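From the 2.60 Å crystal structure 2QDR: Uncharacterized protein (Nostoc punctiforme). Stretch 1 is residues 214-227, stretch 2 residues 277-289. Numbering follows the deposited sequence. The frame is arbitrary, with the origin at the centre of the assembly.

Stretch 1 214-227: INGGGVWLLAILPH
Stretch 2, residues 277-289: DGGLFFVRVDRDL

Neighbouring antiparallel strands are held first by their backbones, and side chains then fill the two faces; strand 218-224 of this Nostoc protein and the segment pairing with it, from Gly 279 opposite Ile 224 to Val 285 opposite Gly 218, illustrate the principle. They run at 158° to one another, with axes 4.7 Å apart at closest approach, in extended conformation (Leu 222, phi/psi -115/125; Phe 281, -139/133). Four two-bond rings set the register. Gly 218 N donates to Val 285 O (2.7 Å) and Val 285 N to Gly 218 O (2.9 Å); likewise Trp 220 N to Val 283 O (3.0 Å) and Val 283 N to Trp 220 O (2.9 Å), Leu 222 N to Phe 281 O (2.8 Å) and Phe 281 N to Leu 222 O (2.9 Å), Ile 224 N to Gly 279 O (2.9 Å) and Gly 279 N to Ile 224 O (3.0 Å). Between them lie the non-hydrogen-bonded pairs Val 219-Arg 284, Leu 221-Phe 282 and Ala 223-Leu 280.

These mostly buried positions suit apolar side chains. One face carries Trp 220, Leu 222, Ile 224, Phe 281, Val 283 and Val 285. Trp 220 (chi1 p, chi2 80°) swings its indole back across the partner strand: Val 283 CB makes an off-centre CH-pi contact, 4.1 Å from the centroid of the Trp 220 five-membered ring, and Trp 220 CH2 meets Val 285 CG2 at 3.6 Å. Ile 224 (m, t) extends CD1 to within 3.4 Å of Phe 281 CE1 (Phe 281 chi1 m, chi2 91°); a CB on Gly 279 would be crowded by Phe 281 CZ. On the other face, Phe 282 (t, 90°) brings CZ to 3.4 Å from Val 219 CG1. Arg 284 fits there because its CD packs 3.7 Å from Val 219 CG2 while its guanidinium is hydrogen-bonded elsewhere in the structure.

Glycines permit close backbone approach beyond the ladder. A CB on Gly 217 would strike Val 285 O, and one on Gly 278 would strike Ile 224 O. Altogether 976 Å² is buried.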

# COMPACT_ATOMS: atom_id res chain seq x y z
N ILE A 214 1.97 1.11 -29.21
CA ILE A 214 3.30 1.53 -28.81
C ILE A 214 3.16 2.99 -28.27
O ILE A 214 3.97 3.43 -27.45
CB ILE A 214 4.33 1.37 -29.96
CG1 ILE A 214 5.77 1.36 -29.39
CG2 ILE A 214 4.10 2.44 -31.06
CD1 ILE A 214 6.84 0.82 -30.37
N ASN A 215 2.14 3.72 -28.75
CA ASN A 215 1.79 5.08 -28.31
C ASN A 215 0.88 5.16 -27.07
O ASN A 215 0.55 6.26 -26.62
CB ASN A 215 1.09 5.85 -29.44
CG ASN A 215 1.99 6.11 -30.64
OD1 ASN A 215 3.23 6.15 -30.53
ND2 ASN A 215 1.37 6.34 -31.80
N GLY A 216 0.46 4.02 -26.51
CA GLY A 216 -0.42 4.01 -25.33
C GLY A 216 -1.92 3.93 -25.60
O GLY A 216 -2.70 3.77 -24.65
N GLY A 217 -2.33 4.06 -26.87
CA GLY A 217 -3.74 3.92 -27.24
C GLY A 217 -4.07 2.43 -27.19
O GLY A 217 -3.18 1.60 -27.00
N GLY A 218 -5.33 2.05 -27.34
CA GLY A 218 -5.65 0.63 -27.28
C GLY A 218 -7.09 0.21 -27.38
O GLY A 218 -7.96 0.98 -27.75
N VAL A 219 -7.30 -1.06 -27.04
CA VAL A 219 -8.59 -1.70 -27.05
C VAL A 219 -8.82 -2.29 -25.68
O VAL A 219 -7.90 -2.86 -25.09
CB VAL A 219 -8.58 -2.90 -28.00
CG1 VAL A 219 -10.01 -3.41 -28.23
CG2 VAL A 219 -7.95 -2.52 -29.30
N TRP A 220 -10.05 -2.17 -25.19
CA TRP A 220 -10.40 -2.73 -23.88
C TRP A 220 -11.90 -2.85 -23.70
O TRP A 220 -12.66 -2.25 -24.44
CB TRP A 220 -9.85 -1.89 -22.73
CG TRP A 220 -10.39 -0.50 -22.65
CD1 TRP A 220 -11.60 -0.10 -22.13
CD2 TRP A 220 -9.72 0.69 -23.05
NE1 TRP A 220 -11.73 1.26 -22.22
CE2 TRP A 220 -10.59 1.78 -22.78
CE3 TRP A 220 -8.47 0.96 -23.61
CZ2 TRP A 220 -10.25 3.10 -23.05
CZ3 TRP A 220 -8.13 2.27 -23.88
CH2 TRP A 220 -9.02 3.33 -23.60
N LEU A 221 -12.28 -3.64 -22.71
CA LEU A 221 -13.66 -3.82 -22.30
C LEU A 221 -13.82 -2.97 -21.07
O LEU A 221 -12.92 -2.97 -20.22
CB LEU A 221 -14.02 -5.28 -22.00
CG LEU A 221 -14.53 -6.13 -23.16
CD1 LEU A 221 -13.77 -5.90 -24.45
CD2 LEU A 221 -14.50 -7.59 -22.76
N LEU A 222 -14.92 -2.21 -21.00
CA LEU A 222 -15.24 -1.34 -19.87
C LEU A 222 -16.50 -1.86 -19.19
O LEU A 222 -17.53 -2.03 -19.84
CB LEU A 222 -15.50 0.10 -20.33
CG LEU A 222 -15.82 1.17 -19.27
CD1 LEU A 222 -14.65 1.40 -18.36
CD2 LEU A 222 -16.25 2.48 -19.92
N ALA A 223 -16.41 -2.10 -17.89
CA ALA A 223 -17.53 -2.57 -17.10
C ALA A 223 -17.93 -1.40 -16.23
O ALA A 223 -17.13 -0.97 -15.39
CB ALA A 223 -17.16 -3.75 -16.24
N ILE A 224 -19.12 -0.86 -16.47
CA ILE A 224 -19.63 0.26 -15.69
C ILE A 224 -20.54 -0.34 -14.64
O ILE A 224 -21.46 -1.09 -14.98
CB ILE A 224 -20.41 1.29 -16.51
CG1 ILE A 224 -19.50 1.87 -17.61
CG2 ILE A 224 -20.98 2.40 -15.57
CD1 ILE A 224 -20.13 2.92 -18.48
N LEU A 225 -20.27 -0.03 -13.38
CA LEU A 225 -21.08 -0.56 -12.29
C LEU A 225 -22.42 0.16 -12.24
O LEU A 225 -22.55 1.24 -12.83
CB LEU A 225 -20.37 -0.37 -10.95
CG LEU A 225 -19.03 -1.10 -10.78
CD1 LEU A 225 -18.37 -0.79 -9.44
CD2 LEU A 225 -19.24 -2.58 -10.92
N PRO A 226 -23.42 -0.43 -11.56
CA PRO A 226 -24.71 0.26 -11.42
C PRO A 226 -24.59 1.61 -10.68
O PRO A 226 -23.54 1.95 -10.17
CB PRO A 226 -25.54 -0.72 -10.58
CG PRO A 226 -24.92 -2.03 -10.79
CD PRO A 226 -23.46 -1.77 -10.94
N HIS A 227 -25.68 2.37 -10.63
CA HIS A 227 -25.71 3.70 -9.99
C HIS A 227 -24.54 4.63 -10.39
O HIS A 227 -24.00 5.35 -9.55
CB HIS A 227 -25.76 3.62 -8.45
CG HIS A 227 -26.84 2.73 -7.91
ND1 HIS A 227 -26.69 2.00 -6.76
CD2 HIS A 227 -28.04 2.38 -8.42
CE1 HIS A 227 -27.78 1.30 -6.53
NE2 HIS A 227 -28.62 1.51 -7.53
N ASP A 277 -28.34 0.75 -14.09
CA ASP A 277 -28.11 -0.69 -14.25
C ASP A 277 -26.65 -1.08 -14.51
O ASP A 277 -26.24 -2.18 -14.14
CB ASP A 277 -28.96 -1.23 -15.42
CG ASP A 277 -30.47 -1.12 -15.16
OD1 ASP A 277 -30.89 -0.63 -14.09
OD2 ASP A 277 -31.25 -1.51 -16.06
N GLY A 278 -25.89 -0.20 -15.17
CA GLY A 278 -24.50 -0.47 -15.50
C GLY A 278 -24.46 -1.16 -16.86
O GLY A 278 -25.48 -1.23 -17.55
N GLY A 279 -23.28 -1.66 -17.25
CA GLY A 279 -23.15 -2.35 -18.53
C GLY A 279 -21.73 -2.74 -18.92
O GLY A 279 -20.78 -2.39 -18.22
N LEU A 280 -21.62 -3.46 -20.04
CA LEU A 280 -20.35 -3.92 -20.59
C LEU A 280 -20.22 -3.26 -21.96
O LEU A 280 -21.16 -3.29 -22.75
CB LEU A 280 -20.30 -5.43 -20.73
CG LEU A 280 -19.01 -6.06 -21.28
CD1 LEU A 280 -17.80 -5.69 -20.46
CD2 LEU A 280 -19.16 -7.59 -21.35
N PHE A 281 -19.03 -2.72 -22.24
CA PHE A 281 -18.77 -1.99 -23.47
C PHE A 281 -17.42 -2.28 -24.11
O PHE A 281 -16.42 -2.26 -23.42
CB PHE A 281 -18.77 -0.50 -23.16
CG PHE A 281 -20.02 -0.00 -22.49
CD1 PHE A 281 -20.13 0.02 -21.10
CD2 PHE A 281 -21.09 0.47 -23.25
CE1 PHE A 281 -21.28 0.47 -20.49
CE2 PHE A 281 -22.24 0.92 -22.63
CZ PHE A 281 -22.33 0.92 -21.26
N PHE A 282 -17.40 -2.53 -25.42
CA PHE A 282 -16.16 -2.73 -26.16
C PHE A 282 -15.74 -1.33 -26.55
O PHE A 282 -16.53 -0.61 -27.16
CB PHE A 282 -16.38 -3.58 -27.41
CG PHE A 282 -15.16 -3.74 -28.28
CD1 PHE A 282 -14.28 -4.79 -28.08
CD2 PHE A 282 -14.92 -2.86 -29.34
CE1 PHE A 282 -13.15 -4.95 -28.91
CE2 PHE A 282 -13.80 -3.02 -30.17
CZ PHE A 282 -12.92 -4.06 -29.95
N VAL A 283 -14.53 -0.92 -26.19
CA VAL A 283 -14.04 0.42 -26.47
C VAL A 283 -12.69 0.38 -27.15
O VAL A 283 -11.88 -0.50 -26.86
CB VAL A 283 -13.91 1.25 -25.18
CG1 VAL A 283 -13.54 2.71 -25.49
CG2 VAL A 283 -15.19 1.19 -24.39
N ARG A 284 -12.44 1.36 -28.01
CA ARG A 284 -11.18 1.45 -28.72
C ARG A 284 -10.80 2.95 -28.82
O ARG A 284 -11.59 3.75 -29.30
CB ARG A 284 -11.34 0.72 -30.05
CG ARG A 284 -10.07 0.42 -30.74
CD ARG A 284 -10.17 -0.76 -31.70
NE ARG A 284 -10.96 -0.55 -32.90
CZ ARG A 284 -10.49 -0.26 -34.12
NH1 ARG A 284 -9.19 -0.12 -34.36
NH2 ARG A 284 -11.33 -0.12 -35.13
N VAL A 285 -9.62 3.31 -28.31
CA VAL A 285 -9.11 4.71 -28.24
C VAL A 285 -7.69 4.82 -28.78
O VAL A 285 -6.85 4.02 -28.39
CB VAL A 285 -9.16 5.22 -26.76
CG1 VAL A 285 -8.58 6.62 -26.61
CG2 VAL A 285 -10.58 5.21 -26.23
N ASP A 286 -7.41 5.84 -29.60
CA ASP A 286 -6.07 6.01 -30.23
C ASP A 286 -5.11 6.97 -29.51
O ASP A 286 -4.23 7.56 -30.15
CB ASP A 286 -6.22 6.41 -31.72
CG ASP A 286 -6.69 7.86 -31.95
OD1 ASP A 286 -7.15 8.55 -31.01
OD2 ASP A 286 -6.57 8.32 -33.11
N ARG A 287 -5.24 7.11 -28.20
CA ARG A 287 -4.38 8.00 -27.42
C ARG A 287 -4.24 7.51 -26.00
O ARG A 287 -5.15 6.89 -25.47
CB ARG A 287 -4.93 9.43 -27.41
CG ARG A 287 -4.05 10.41 -26.65
CD ARG A 287 -4.46 11.84 -26.81
NE ARG A 287 -3.43 12.69 -26.23
CZ ARG A 287 -3.34 14.02 -26.37
NH1 ARG A 287 -4.19 14.71 -27.12
NH2 ARG A 287 -2.33 14.66 -25.78
N ASP A 288 -3.08 7.78 -25.39
CA ASP A 288 -2.80 7.40 -24.02
C ASP A 288 -3.51 8.39 -23.11
O ASP A 288 -3.13 9.57 -23.06
CB ASP A 288 -1.29 7.44 -23.76
CG ASP A 288 -0.90 7.02 -22.35
OD1 ASP A 288 -1.74 6.55 -21.55
OD2 ASP A 288 0.29 7.17 -22.02
N LEU A 289 -4.51 7.92 -22.36
CA LEU A 289 -5.27 8.79 -21.46
C LEU A 289 -4.72 8.87 -20.02
O LEU A 289 -5.42 9.36 -19.13
CB LEU A 289 -6.74 8.37 -21.44
CG LEU A 289 -7.42 8.18 -22.80
CD1 LEU A 289 -8.92 7.95 -22.59
CD2 LEU A 289 -7.21 9.35 -23.73